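Sts-2 protein (Mus musculus, PDB 3D4I) interferes with CBL-mediated down-regulation of receptor tyrosine kinases and carries, in this histidine phosphatase domain, an acid-dependent phosphatase activity. Local coordinates at residues His17-Asp22 with Pro66-Gly71; Arg53-Ile58 with Leu143-Glu148; Val89-Ala94 with Lys118-Pro123; Phe93-Leu98 with Gly124-Met129; Cys100-Lys105 with Ala149-Asp154. All coordinates share one frame; numbering follows the deposited sequence. Where two conformers were deposited one is given.

Overall arrangement
The chain first returns on itself at contact 1, where the loop after strand 11-16 meets the start of helix 69-85. Contact 2 starts inside that loop, so the two cross. It then closes a long excursion by joining residues 53-58 to helix 143-148. Contacts 3 and 4 nest within this excursion and share Phe93 and Ala94. Contact 3 pairs strand 89-94 with edge strand 119-121, and contact 4 joins the loops that follow these two strands. Contact 5 crosses contacts 2, 3 and 4. It sets helix 98-111, which connects the paired strands, against the chain leaving helix 143-148. Contact 5 also touches contact 1, through Gln102 and Thr103.

Contact 1: His17-Asp22 with Pro66-Gly71; sequences HGERVD and PLSSCG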
# COMPACT_ATOMS: atom_id res chain seq x y z
N HIS A 17 -9.43 3.92 -10.25
CA HIS A 17 -8.45 4.68 -9.51
C HIS A 17 -8.13 4.00 -8.17
O HIS A 17 -8.92 3.20 -7.66
CB HIS A 17 -8.97 6.12 -9.29
CG HIS A 17 -10.28 6.19 -8.55
ND1 HIS A 17 -10.39 5.97 -7.20
CD2 HIS A 17 -11.54 6.45 -9.00
CE1 HIS A 17 -11.66 6.10 -6.84
NE2 HIS A 17 -12.38 6.39 -7.91
N GLY A 18 -7.00 4.36 -7.58
CA GLY A 18 -6.63 3.90 -6.24
C GLY A 18 -7.45 4.51 -5.12
O GLY A 18 -8.34 5.36 -5.35
N GLU A 19 -7.15 4.07 -3.91
CA GLU A 19 -7.90 4.51 -2.74
C GLU A 19 -7.87 6.05 -2.65
O GLU A 19 -6.81 6.67 -2.78
CB GLU A 19 -7.29 3.89 -1.48
CG GLU A 19 -8.07 4.25 -0.20
CD GLU A 19 -7.34 3.75 1.03
OE1 GLU A 19 -6.36 4.40 1.41
OE2 GLU A 19 -7.80 2.76 1.65
N ARG A 20 -9.04 6.65 -2.46
CA ARG A 20 -9.16 8.09 -2.29
C ARG A 20 -9.18 8.48 -0.80
O ARG A 20 -9.70 7.73 0.05
CB ARG A 20 -10.37 8.63 -3.06
CG ARG A 20 -11.66 7.90 -2.84
CD ARG A 20 -12.75 8.27 -3.85
NE ARG A 20 -13.31 9.58 -3.59
CZ ARG A 20 -14.39 10.06 -4.20
NH1 ARG A 20 -15.05 9.32 -5.11
NH2 ARG A 20 -14.83 11.28 -3.88
N VAL A 21 -8.53 9.60 -0.46
CA VAL A 21 -8.35 9.97 0.96
C VAL A 21 -9.68 10.04 1.67
O VAL A 21 -9.77 9.62 2.83
CB VAL A 21 -7.61 11.32 1.19
CG1 VAL A 21 -6.12 11.14 1.01
CG2 VAL A 21 -8.16 12.42 0.31
N ASP A 22 -10.71 10.54 0.99
CA ASP A 22 -12.02 10.66 1.65
C ASP A 22 -12.75 9.34 1.89
O ASP A 22 -13.70 9.32 2.67
CB ASP A 22 -12.94 11.67 0.95
CG ASP A 22 -13.24 11.29 -0.49
OD1 ASP A 22 -12.39 10.68 -1.16
OD2 ASP A 22 -14.34 11.64 -0.97
N PRO A 66 -7.54 13.77 -3.52
CA PRO A 66 -6.39 13.04 -4.02
C PRO A 66 -6.39 11.58 -3.60
O PRO A 66 -7.18 11.16 -2.76
CB PRO A 66 -5.22 13.77 -3.35
CG PRO A 66 -5.78 14.19 -2.02
CD PRO A 66 -7.18 14.62 -2.36
N LEU A 67 -5.48 10.82 -4.19
CA LEU A 67 -5.24 9.47 -3.72
C LEU A 67 -4.65 9.55 -2.32
O LEU A 67 -3.90 10.46 -2.03
CB LEU A 67 -4.20 8.80 -4.62
CG LEU A 67 -4.66 8.44 -6.03
CD1 LEU A 67 -3.49 7.80 -6.78
CD2 LEU A 67 -5.83 7.54 -5.96
N SER A 68 -4.99 8.60 -1.47
CA SER A 68 -4.27 8.41 -0.20
C SER A 68 -2.90 7.84 -0.48
O SER A 68 -2.62 7.42 -1.61
CB SER A 68 -5.05 7.44 0.68
OG SER A 68 -5.08 6.15 0.04
N SER A 69 -2.05 7.79 0.55
CA SER A 69 -0.76 7.11 0.42
C SER A 69 -0.93 5.65 -0.03
O SER A 69 -0.17 5.14 -0.86
CB SER A 69 -0.03 7.15 1.77
OG SER A 69 0.22 8.52 2.11
N CYS A 70 -1.96 4.98 0.50
CA CYS A 70 -2.24 3.59 0.11
C CYS A 70 -2.71 3.52 -1.36
O CYS A 70 -2.31 2.61 -2.09
CB CYS A 70 -3.30 3.01 1.04
SG CYS A 70 -3.64 1.26 0.76
N GLY A 71 -3.53 4.47 -1.81
CA GLY A 71 -3.93 4.53 -3.24
C GLY A 71 -2.74 4.66 -4.17
O GLY A 71 -2.69 4.05 -5.25
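Glu19 and Ser68 hold this buried contact through both side chain and backbone. Ser68 OG gives its proton to Glu19 OE1 at 2.6 Å, on the anti lone pair of that oxygen. The same hydroxyl accepts from Gly71 N at 2.9 Å and so caps helix 69-85 from the N-cap position. Ser68 N donates to Glu19 O at 3.0 Å. Val21 N donates to Pro66 O at 3.1 Å. Between these two bonds, Arg20 and Leu67 form a single backbone bridge. Val21 CG2 packs on Pro66 CD at 3.6 Å. Arg20 turns away and grips Asp22 side-on through NE and NH2. His17 ND1 donates to Gly18 O in its ring plane; both residues belong to the Arg-His-Gly signature of the histidine phosphatases. Glu19 OE1 also accepts from Asn46 ND2, and Glu19 OE2 takes Gly261 N of the second subunit. An alanine in place of Glu19 would probably leave the Ser68 hydroxyl and Asn46 ND2, and Gly261 N of the second subunit, without the carboxylate oxygens they bond to. Helix 98-111 lies alongside, with Gln102 bonded to Leu67 N and Thr103 to Gly18 N, while Trp29 of helix 29-32 covers Val21 and Pro66.

Contact 2: Arg53-Ile58 with Leu143-Glu148; sequences RRSNGI and LEELKE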
# COMPACT_ATOMS: atom_id res chain seq x y z
N ARG A 53 -0.36 22.18 -6.59
CA ARG A 53 -0.67 23.61 -6.69
C ARG A 53 -1.97 23.77 -7.46
O ARG A 53 -2.15 23.18 -8.54
CB ARG A 53 0.45 24.39 -7.39
CG ARG A 53 1.47 25.03 -6.44
CD ARG A 53 1.03 26.43 -6.00
NE ARG A 53 1.88 26.99 -4.95
CZ ARG A 53 1.80 26.68 -3.66
NH1 ARG A 53 0.90 25.79 -3.24
NH2 ARG A 53 2.62 27.25 -2.78
N ARG A 54 -2.89 24.53 -6.90
CA ARG A 54 -4.26 24.57 -7.40
C ARG A 54 -4.75 26.01 -7.51
O ARG A 54 -4.19 26.92 -6.88
CB ARG A 54 -5.18 23.73 -6.49
CG ARG A 54 -6.55 23.38 -7.08
CD ARG A 54 -7.08 22.00 -6.62
NE ARG A 54 -8.33 21.64 -7.29
CZ ARG A 54 -8.85 20.41 -7.39
NH1 ARG A 54 -8.23 19.34 -6.90
NH2 ARG A 54 -9.99 20.24 -8.03
N SER A 55 -5.77 26.20 -8.34
CA SER A 55 -6.50 27.46 -8.36
C SER A 55 -7.40 27.50 -7.14
O SER A 55 -7.89 26.46 -6.68
CB SER A 55 -7.33 27.60 -9.65
OG SER A 55 -7.82 26.34 -10.09
N ASN A 56 -7.59 28.71 -6.61
CA ASN A 56 -8.44 28.98 -5.43
C ASN A 56 -7.94 28.29 -4.14
O ASN A 56 -8.73 28.03 -3.22
CB ASN A 56 -9.93 28.66 -5.70
CG ASN A 56 -10.35 28.89 -7.17
OD1 ASN A 56 -11.25 28.20 -7.68
ND2 ASN A 56 -9.72 29.86 -7.84
N GLY A 57 -6.65 27.99 -4.09
CA GLY A 57 -6.03 27.36 -2.92
C GLY A 57 -6.52 25.95 -2.61
O GLY A 57 -7.03 25.25 -3.49
N ILE A 58 -6.38 25.57 -1.35
CA ILE A 58 -6.73 24.24 -0.82
C ILE A 58 -8.23 23.87 -0.94
O ILE A 58 -8.58 22.69 -0.98
CB ILE A 58 -6.27 24.13 0.67
CG1 ILE A 58 -6.05 22.68 1.11
CG2 ILE A 58 -7.22 24.89 1.61
CD1 ILE A 58 -5.44 22.56 2.51
N LEU A 143 -5.50 21.60 -17.40
CA LEU A 143 -4.34 20.92 -17.97
C LEU A 143 -3.01 21.62 -17.65
O LEU A 143 -1.98 20.96 -17.45
CB LEU A 143 -4.52 20.74 -19.49
CG LEU A 143 -5.80 20.02 -19.93
CD1 LEU A 143 -5.90 19.91 -21.43
CD2 LEU A 143 -5.92 18.64 -19.30
N GLU A 144 -3.06 22.95 -17.58
CA GLU A 144 -1.89 23.75 -17.22
C GLU A 144 -1.46 23.50 -15.78
O GLU A 144 -0.28 23.30 -15.50
CB GLU A 144 -2.13 25.25 -17.49
CG GLU A 144 -2.26 25.58 -18.98
CD GLU A 144 -1.84 27.01 -19.33
OE1 GLU A 144 -2.06 27.94 -18.50
OE2 GLU A 144 -1.29 27.20 -20.44
N GLU A 145 -2.45 23.49 -14.88
CA GLU A 145 -2.24 23.16 -13.47
C GLU A 145 -1.68 21.75 -13.28
O GLU A 145 -0.79 21.53 -12.45
CB GLU A 145 -3.54 23.34 -12.67
CG GLU A 145 -3.82 24.80 -12.34
CD GLU A 145 -5.24 25.08 -11.88
OE1 GLU A 145 -6.10 24.16 -11.86
OE2 GLU A 145 -5.50 26.25 -11.54
N LEU A 146 -2.18 20.79 -14.06
CA LEU A 146 -1.62 19.44 -14.06
C LEU A 146 -0.17 19.41 -14.56
O LEU A 146 0.66 18.75 -13.95
CB LEU A 146 -2.52 18.47 -14.85
CG LEU A 146 -3.88 18.15 -14.20
CD1 LEU A 146 -4.81 17.48 -15.19
CD2 LEU A 146 -3.72 17.30 -12.94
N LYS A 147 0.14 20.11 -15.66
CA LYS A 147 1.55 20.16 -16.12
C LYS A 147 2.48 20.87 -15.12
O LYS A 147 3.62 20.43 -14.92
CB LYS A 147 1.72 20.69 -17.56
CG LYS A 147 2.18 19.58 -18.53
CD LYS A 147 2.56 20.09 -19.92
CE LYS A 147 2.54 18.93 -20.97
NZ LYS A 147 2.95 19.38 -22.37
N GLU A 148 1.97 21.92 -14.48
CA GLU A 148 2.66 22.56 -13.36
C GLU A 148 3.03 21.49 -12.34
O GLU A 148 4.16 21.42 -11.86
CB GLU A 148 1.74 23.59 -12.67
CG GLU A 148 1.59 24.94 -13.35
CD GLU A 148 0.52 25.83 -12.68
OE1 GLU A 148 0.36 25.77 -11.43
OE2 GLU A 148 -0.15 26.60 -13.41
O HOH W 1 -8.62 24.35 -11.63
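Ser55, the second residue of a type II beta turn from Arg54 to Gly57, meets Glu145 near the start of helix 143-148. The contact is small and lies at the surface. Ser55 OG donates to Glu145 OE2 at 2.7 Å. It comes in on the syn side, 16° out of the carboxylate plane. A water closes the arrangement: it donates to Ser55 OG at 2.6 Å and to Glu145 OE1 at 2.5 Å. Hydroxyl, water and carboxylate thus form a small ring of bonds, in which the serine gives one proton and receives another. The glutamate chain is extended, and its last torsion (chi3 -4°) turns OE1 back to the side of CB while OE2 points out to the turn. OE1 also accepts from Thr142 N, just before the helix. An alanine in place of Glu145 would probably leave the Ser55 hydroxyl and Thr142 N without their acceptor and let the turn drift from the helix. Arg53 CB comes within 4.3 Å of Glu148 OE1, a loose approach. The charged ends of these two residues stay 6.8 Å apart, from Arg53 NE to Glu148 OE1. Arg54 forms a salt bridge with Asp64 and a cation-pi contact with Phe61. Arg53 O is buried here and has no partner in the model. The helix start would be expected to stabilise a negative charge on Glu145; Arg54, with NE 5.7 Å from Glu145 OE1 and already paired with Asp64, would probably add little.

Contact 3: Val89-Ala94 with Lys118-Pro123; sequences VTAVFA and KIRVEP
Strands 89-94 and 119-121 run parallel through Phe93 and Arg120, with their axes 4.6 Å apart at closest approach and 34° between their directions. Three backbone hydrogen bonds tie them. Arg120 N donates to Val92 O at 2.9 Å. Ala94 N donates to Arg120 O, and Glu122 N to Ala94 O. Arg120 therefore bonds with both its N and its O to the residues flanking Phe93, as a parallel pair requires. A weaker CA-H...O contact joins Phe93 CA to Arg120 O. Where the strands diverge, a water accepts a hydrogen bond from Val92 N and donates to Lys118 O at 2.6 Å.

Side chains pack on both faces of the sheet. On one, Arg120 lies across the Phe93 ring. Arg120 CD sits 3.6 Å above the ring plane, offset toward the rim, in a CH-pi contact. The guanidinium is tilted 46° to the ring, and Arg120 NH1 reaches Ala91 CB at 3.9 Å. Arg120 NE makes a long, weak ion pair with Asp154.

On the other face the contacts are apolar. Ile119 CG2 meets Ala94 CB at 3.8 Å, and Ile119 CG1 meets Val92 CG2 at 4.2 Å. Leu108 of helix 98-111 covers Val92 and Ile119. The two strands and that helix form a beta-alpha-beta unit of the histidine phosphatase fold, with strand 119-121 at the edge of this chain's mixed sheet.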
# COMPACT_ATOMS: atom_id res chain seq x y z
N VAL A 89 2.00 -1.14 -23.69
CA VAL A 89 1.03 -0.08 -23.46
C VAL A 89 1.35 1.07 -24.42
O VAL A 89 2.48 1.56 -24.43
CB VAL A 89 1.10 0.44 -21.99
CG1 VAL A 89 0.18 1.64 -21.78
CG2 VAL A 89 0.78 -0.68 -21.01
N THR A 90 0.35 1.51 -25.18
CA THR A 90 0.53 2.50 -26.25
C THR A 90 -0.20 3.82 -26.04
O THR A 90 0.04 4.79 -26.75
CB THR A 90 0.09 1.92 -27.61
OG1 THR A 90 -1.29 1.53 -27.55
CG2 THR A 90 0.91 0.70 -27.94
N ALA A 91 -1.15 3.85 -25.11
CA ALA A 91 -1.92 5.06 -24.89
C ALA A 91 -2.60 4.98 -23.53
O ALA A 91 -2.87 3.90 -23.02
CB ALA A 91 -2.94 5.26 -25.99
N VAL A 92 -2.85 6.16 -22.96
CA VAL A 92 -3.60 6.26 -21.73
C VAL A 92 -4.50 7.47 -21.69
O VAL A 92 -4.10 8.61 -22.01
CB VAL A 92 -2.80 5.97 -20.38
CG1 VAL A 92 -1.36 5.52 -20.60
CG2 VAL A 92 -2.96 7.04 -19.31
N PHE A 93 -5.75 7.17 -21.38
CA PHE A 93 -6.79 8.14 -21.20
C PHE A 93 -7.17 8.12 -19.73
O PHE A 93 -7.15 7.04 -19.10
CB PHE A 93 -7.99 7.79 -22.08
CG PHE A 93 -7.68 7.80 -23.55
CD1 PHE A 93 -7.03 6.72 -24.15
CD2 PHE A 93 -8.02 8.90 -24.35
CE1 PHE A 93 -6.72 6.73 -25.52
CE2 PHE A 93 -7.73 8.90 -25.72
CZ PHE A 93 -7.08 7.82 -26.30
N ALA A 94 -7.47 9.29 -19.17
CA ALA A 94 -7.91 9.35 -17.78
C ALA A 94 -9.10 10.29 -17.64
O ALA A 94 -9.17 11.32 -18.32
CB ALA A 94 -6.76 9.85 -16.87
N LYS A 118 1.79 10.69 -23.17
CA LYS A 118 1.04 11.74 -22.50
C LYS A 118 -0.33 11.23 -22.09
O LYS A 118 -0.99 10.50 -22.84
CB LYS A 118 0.85 12.97 -23.41
CG LYS A 118 2.10 13.49 -24.07
CD LYS A 118 1.88 14.88 -24.65
CE LYS A 118 2.95 15.22 -25.65
NZ LYS A 118 4.32 15.16 -25.05
N ILE A 119 -0.77 11.67 -20.92
CA ILE A 119 -2.08 11.32 -20.41
C ILE A 119 -3.11 12.15 -21.15
O ILE A 119 -3.04 13.38 -21.13
CB ILE A 119 -2.20 11.56 -18.89
CG1 ILE A 119 -1.22 10.65 -18.12
CG2 ILE A 119 -3.66 11.36 -18.42
CD1 ILE A 119 -0.91 11.14 -16.69
N ARG A 120 -4.05 11.46 -21.79
CA ARG A 120 -5.14 12.13 -22.49
C ARG A 120 -6.32 12.27 -21.56
O ARG A 120 -6.98 11.28 -21.23
CB ARG A 120 -5.52 11.35 -23.74
CG ARG A 120 -4.50 11.56 -24.84
CD ARG A 120 -4.34 10.34 -25.71
NE ARG A 120 -3.52 10.66 -26.87
CZ ARG A 120 -3.26 9.82 -27.86
NH1 ARG A 120 -3.73 8.58 -27.82
NH2 ARG A 120 -2.52 10.21 -28.89
N VAL A 121 -6.60 13.51 -21.15
CA VAL A 121 -7.70 13.72 -20.21
C VAL A 121 -9.01 13.76 -20.98
O VAL A 121 -9.21 14.61 -21.87
CB VAL A 121 -7.49 14.96 -19.31
CG1 VAL A 121 -8.69 15.16 -18.35
CG2 VAL A 121 -6.21 14.84 -18.51
N GLU A 122 -9.88 12.82 -20.64
CA GLU A 122 -11.16 12.64 -21.31
C GLU A 122 -12.31 12.78 -20.33
O GLU A 122 -12.66 11.83 -19.64
CB GLU A 122 -11.22 11.27 -22.02
CG GLU A 122 -12.56 11.00 -22.78
CD GLU A 122 -12.94 12.13 -23.74
OE1 GLU A 122 -12.21 12.32 -24.71
OE2 GLU A 122 -13.97 12.82 -23.52
N PRO A 123 -12.91 13.98 -20.24
CA PRO A 123 -14.13 14.10 -19.44
C PRO A 123 -15.27 13.17 -19.82
O PRO A 123 -16.14 12.93 -19.00
CB PRO A 123 -14.53 15.56 -19.63
CG PRO A 123 -13.24 16.24 -19.88
CD PRO A 123 -12.49 15.29 -20.77
O HOH W 2 -1.58 8.55 -24.47

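Contact 4: Phe93-Leu98 with Gly124-Met129; sequences FASPAL and GIFEWM
Phe126 and Ile125 pack closely against the chain from Phe93 to Ala97. Ser95 OG lies at the edge of the Phe126 ring, 3.4 Å from Phe126 CD1. Ala97 CB meets the ring edge in plane, 3.9 Å from Phe126 CE1. Pro96 CG approaches the ring obliquely, at 3.9 Å from Phe126 CD1, and the two side chains cross at about a right angle. Phe126 CG is anti to the backbone N (chi1 -175°), which turns the ring to the proline and alanine. Glu127 CB stands over the centre of one ring face. Ile125 is buried in the same packed region. Ile125 CD1 lies 3.7 Å from Ser95 N and 4.2 Å from Phe93 CB, and Ile125 O is 3.7 Å from Ser95 CB. Ser95 OG also accepts a weak bond from Ala97 N at 3.3 Å, but its main partner is NE2 of His202, probably the second of the two histidines that give the 2H phosphatases their name.

The segments lie at and just beyond the C-terminal ends of the neighbouring parallel strands 89-94 and 119-121. That end of the sheet is where alpha/beta enzymes of this kind place their active site. Arg178 fastens the second loop by bonding to Gly124 O, Phe126 O and Glu127 O.

The loose side begins at Glu127. It is partly exposed and barely meets the other segment, and its carboxylate is directed to Ser204 OG and Trp128 N.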
# COMPACT_ATOMS: atom_id res chain seq x y z
N PHE A 93 -5.75 7.17 -21.38
CA PHE A 93 -6.79 8.14 -21.20
C PHE A 93 -7.17 8.12 -19.73
O PHE A 93 -7.15 7.04 -19.10
CB PHE A 93 -7.99 7.79 -22.08
CG PHE A 93 -7.68 7.80 -23.55
CD1 PHE A 93 -7.03 6.72 -24.15
CD2 PHE A 93 -8.02 8.90 -24.35
CE1 PHE A 93 -6.72 6.73 -25.52
CE2 PHE A 93 -7.73 8.90 -25.72
CZ PHE A 93 -7.08 7.82 -26.30
N ALA A 94 -7.47 9.29 -19.17
CA ALA A 94 -7.91 9.35 -17.78
C ALA A 94 -9.10 10.29 -17.64
O ALA A 94 -9.17 11.32 -18.32
CB ALA A 94 -6.76 9.85 -16.87
N SER A 95 -10.00 9.95 -16.74
CA SER A 95 -10.98 10.88 -16.22
C SER A 95 -10.31 12.13 -15.63
O SER A 95 -9.23 12.04 -15.05
CB SER A 95 -11.80 10.16 -15.14
OG SER A 95 -12.43 11.09 -14.28
N PRO A 96 -10.93 13.31 -15.81
CA PRO A 96 -10.35 14.57 -15.28
C PRO A 96 -10.23 14.66 -13.73
O PRO A 96 -9.54 15.56 -13.21
CB PRO A 96 -11.29 15.65 -15.83
CG PRO A 96 -12.63 14.94 -16.00
CD PRO A 96 -12.21 13.55 -16.51
N ALA A 97 -10.89 13.75 -13.00
CA ALA A 97 -10.77 13.67 -11.54
C ALA A 97 -9.32 13.49 -11.12
O ALA A 97 -8.57 12.70 -11.73
CB ALA A 97 -11.65 12.57 -10.97
N LEU A 98 -8.90 14.21 -10.09
CA LEU A 98 -7.52 14.14 -9.64
C LEU A 98 -7.09 12.71 -9.37
O LEU A 98 -6.02 12.30 -9.79
CB LEU A 98 -7.33 14.98 -8.36
CG LEU A 98 -5.93 15.03 -7.74
CD1 LEU A 98 -4.89 15.53 -8.74
CD2 LEU A 98 -5.97 15.92 -6.46
N GLY A 124 -15.29 12.65 -21.04
CA GLY A 124 -16.32 11.69 -21.44
C GLY A 124 -16.28 10.37 -20.66
O GLY A 124 -17.24 9.60 -20.70
N ILE A 125 -15.19 10.13 -19.92
CA ILE A 125 -15.12 8.96 -19.03
C ILE A 125 -15.10 9.35 -17.55
O ILE A 125 -14.73 8.55 -16.70
CB ILE A 125 -13.92 7.98 -19.38
CG1 ILE A 125 -12.55 8.65 -19.15
CG2 ILE A 125 -14.11 7.42 -20.81
CD1 ILE A 125 -11.28 7.79 -19.51
N PHE A 126 -15.52 10.60 -17.25
CA PHE A 126 -15.75 11.01 -15.88
C PHE A 126 -16.90 10.20 -15.26
O PHE A 126 -17.66 9.54 -15.98
CB PHE A 126 -16.04 12.51 -15.81
CG PHE A 126 -16.17 13.05 -14.41
CD1 PHE A 126 -15.08 13.06 -13.55
CD2 PHE A 126 -17.37 13.58 -13.98
CE1 PHE A 126 -15.19 13.56 -12.25
CE2 PHE A 126 -17.50 14.09 -12.69
CZ PHE A 126 -16.40 14.09 -11.83
N GLU A 127 -17.00 10.24 -13.93
CA GLU A 127 -18.09 9.60 -13.21
C GLU A 127 -19.46 10.11 -13.68
O GLU A 127 -19.58 11.24 -14.15
CB GLU A 127 -17.90 9.87 -11.69
CG GLU A 127 -18.91 9.22 -10.75
CD GLU A 127 -18.84 7.71 -10.78
OE1 GLU A 127 -19.49 7.12 -11.65
OE2 GLU A 127 -18.12 7.12 -9.94
N TRP A 128 -20.49 9.27 -13.56
CA TRP A 128 -21.88 9.71 -13.76
C TRP A 128 -22.16 10.90 -12.83
O TRP A 128 -21.92 10.79 -11.63
CB TRP A 128 -22.83 8.56 -13.44
CG TRP A 128 -24.33 8.83 -13.66
CD1 TRP A 128 -24.90 9.81 -14.41
CD2 TRP A 128 -25.41 8.01 -13.19
NE1 TRP A 128 -26.28 9.70 -14.39
CE2 TRP A 128 -26.61 8.59 -13.66
CE3 TRP A 128 -25.48 6.86 -12.39
CZ2 TRP A 128 -27.88 8.07 -13.34
CZ3 TRP A 128 -26.75 6.33 -12.09
CH2 TRP A 128 -27.92 6.93 -12.56
N MET A 129 -22.67 12.01 -13.39
CA MET A 129 -22.84 13.27 -12.64
C MET A 129 -23.80 13.16 -11.47
O MET A 129 -23.71 13.91 -10.51
CB MET A 129 -23.28 14.42 -13.57
CG MET A 129 -22.25 14.77 -14.64
SD MET A 129 -20.78 15.56 -13.93
CE MET A 129 -21.52 17.14 -13.44

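Contact 5: Cys100-Lys105 with Ala149-Asp154; sequences CVQTAK and ANFNVD
Phe151 and Lys105 meet where a Schellman motif ends helix 143-148. Asn150, with positive phi, is the C-prime residue of that motif. Phe151 N bonds back to Leu146 O, and Asn150 N to Lys147 O. The chain then turns, and the phenylalanine ring is laid against helix 98-111. Lys105 has CG anti to the backbone N (chi1 175°) and stays extended, which carries it across the ring at about a right angle. Lys105 CD comes obliquely to Phe151 CE1 at 3.5 Å. The ammonium ends over the ring face, with Lys105 NZ 4.5 Å from the centroid of Phe151 and 10° off the normal, a cation-pi contact. Lys105 NZ also lies 3.6 Å from Ala149 O, beside the carbonyl end of the helix, where its charge would probably interact favourably with the negative end of the helix dipole.

The contact joins the helix of a beta-alpha-beta unit to the loop after helix 143-148; Asn152 and Asp154 of that loop bond by their backbones to Ile119 of edge strand 119-121. Val101 CG1 approaches Phe151 CD1 obliquely at 3.5 Å, and Leu146 packs on both. Gln102 CG meets the ring at its edge, 3.7 Å from Phe151 CZ.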
# COMPACT_ATOMS: atom_id res chain seq x y z
N CYS A 100 -8.01 9.97 -10.59
CA CYS A 100 -7.79 9.23 -11.83
C CYS A 100 -6.54 9.66 -12.54
O CYS A 100 -5.74 8.81 -12.94
CB CYS A 100 -9.00 9.35 -12.77
SG CYS A 100 -10.52 8.73 -12.06
N VAL A 101 -6.33 10.96 -12.72
CA VAL A 101 -5.06 11.43 -13.31
C VAL A 101 -3.82 10.98 -12.47
O VAL A 101 -2.78 10.61 -13.04
CB VAL A 101 -5.04 12.98 -13.60
CG1 VAL A 101 -3.74 13.39 -14.25
CG2 VAL A 101 -6.17 13.39 -14.54
N GLN A 102 -3.95 10.98 -11.14
CA GLN A 102 -2.84 10.51 -10.28
C GLN A 102 -2.54 9.01 -10.47
O GLN A 102 -1.38 8.59 -10.58
CB GLN A 102 -3.10 10.82 -8.81
CG GLN A 102 -2.94 12.32 -8.45
CD GLN A 102 -3.32 12.61 -7.02
OE1 GLN A 102 -4.31 12.07 -6.48
NE2 GLN A 102 -2.55 13.50 -6.38
N THR A 103 -3.60 8.24 -10.49
CA THR A 103 -3.49 6.78 -10.72
C THR A 103 -2.78 6.56 -12.06
O THR A 103 -1.84 5.75 -12.14
CB THR A 103 -4.87 6.08 -10.69
OG1 THR A 103 -5.53 6.31 -9.44
CG2 THR A 103 -4.73 4.54 -10.88
N ALA A 104 -3.20 7.29 -13.10
CA ALA A 104 -2.57 7.18 -14.42
C ALA A 104 -1.07 7.49 -14.36
O ALA A 104 -0.27 6.73 -14.89
CB ALA A 104 -3.27 8.08 -15.46
N LYS A 105 -0.70 8.60 -13.72
CA LYS A 105 0.70 8.99 -13.60
C LYS A 105 1.53 7.91 -12.90
O LYS A 105 2.59 7.54 -13.36
CB LYS A 105 0.83 10.34 -12.85
CG LYS A 105 2.28 10.80 -12.54
CD LYS A 105 2.27 12.05 -11.61
CE LYS A 105 3.62 12.73 -11.44
NZ LYS A 105 3.50 13.81 -10.40
N ALA A 149 2.06 20.62 -12.05
CA ALA A 149 2.19 19.60 -11.01
C ALA A 149 2.90 18.33 -11.51
O ALA A 149 2.86 17.29 -10.85
CB ALA A 149 0.83 19.27 -10.43
N ASN A 150 3.53 18.44 -12.67
CA ASN A 150 4.37 17.37 -13.23
C ASN A 150 3.54 16.17 -13.74
O ASN A 150 4.01 15.04 -13.70
CB ASN A 150 5.46 16.94 -12.23
CG ASN A 150 6.49 15.99 -12.84
OD1 ASN A 150 6.91 16.14 -14.00
ND2 ASN A 150 6.89 14.98 -12.06
N PHE A 151 2.33 16.44 -14.21
CA PHE A 151 1.54 15.45 -14.94
C PHE A 151 1.78 15.67 -16.41
O PHE A 151 1.55 16.77 -16.92
CB PHE A 151 0.05 15.59 -14.63
CG PHE A 151 -0.31 15.22 -13.22
CD1 PHE A 151 -0.58 13.91 -12.88
CD2 PHE A 151 -0.36 16.19 -12.24
CE1 PHE A 151 -0.90 13.57 -11.58
CE2 PHE A 151 -0.68 15.86 -10.93
CZ PHE A 151 -0.95 14.54 -10.60
N ASN A 152 2.28 14.65 -17.11
CA ASN A 152 2.57 14.77 -18.53
C ASN A 152 1.29 14.63 -19.35
O ASN A 152 1.12 13.67 -20.10
CB ASN A 152 3.63 13.75 -18.97
CG ASN A 152 4.11 13.98 -20.40
OD1 ASN A 152 3.91 15.06 -20.97
ND2 ASN A 152 4.75 12.97 -20.99
N VAL A 153 0.39 15.59 -19.18
CA VAL A 153 -0.91 15.63 -19.86
C VAL A 153 -0.79 16.05 -21.34
O VAL A 153 0.16 16.73 -21.72
CB VAL A 153 -1.90 16.54 -19.10
CG1 VAL A 153 -2.96 17.12 -20.03
CG2 VAL A 153 -2.55 15.79 -17.93
N ASP A 154 -1.75 15.63 -22.16
CA ASP A 154 -1.76 15.96 -23.58
C ASP A 154 -2.52 17.27 -23.86
O ASP A 154 -3.76 17.31 -23.86
CB ASP A 154 -2.32 14.80 -24.42
CG ASP A 154 -2.05 14.96 -25.92
OD1 ASP A 154 -1.75 16.09 -26.36
OD2 ASP A 154 -2.15 13.95 -26.65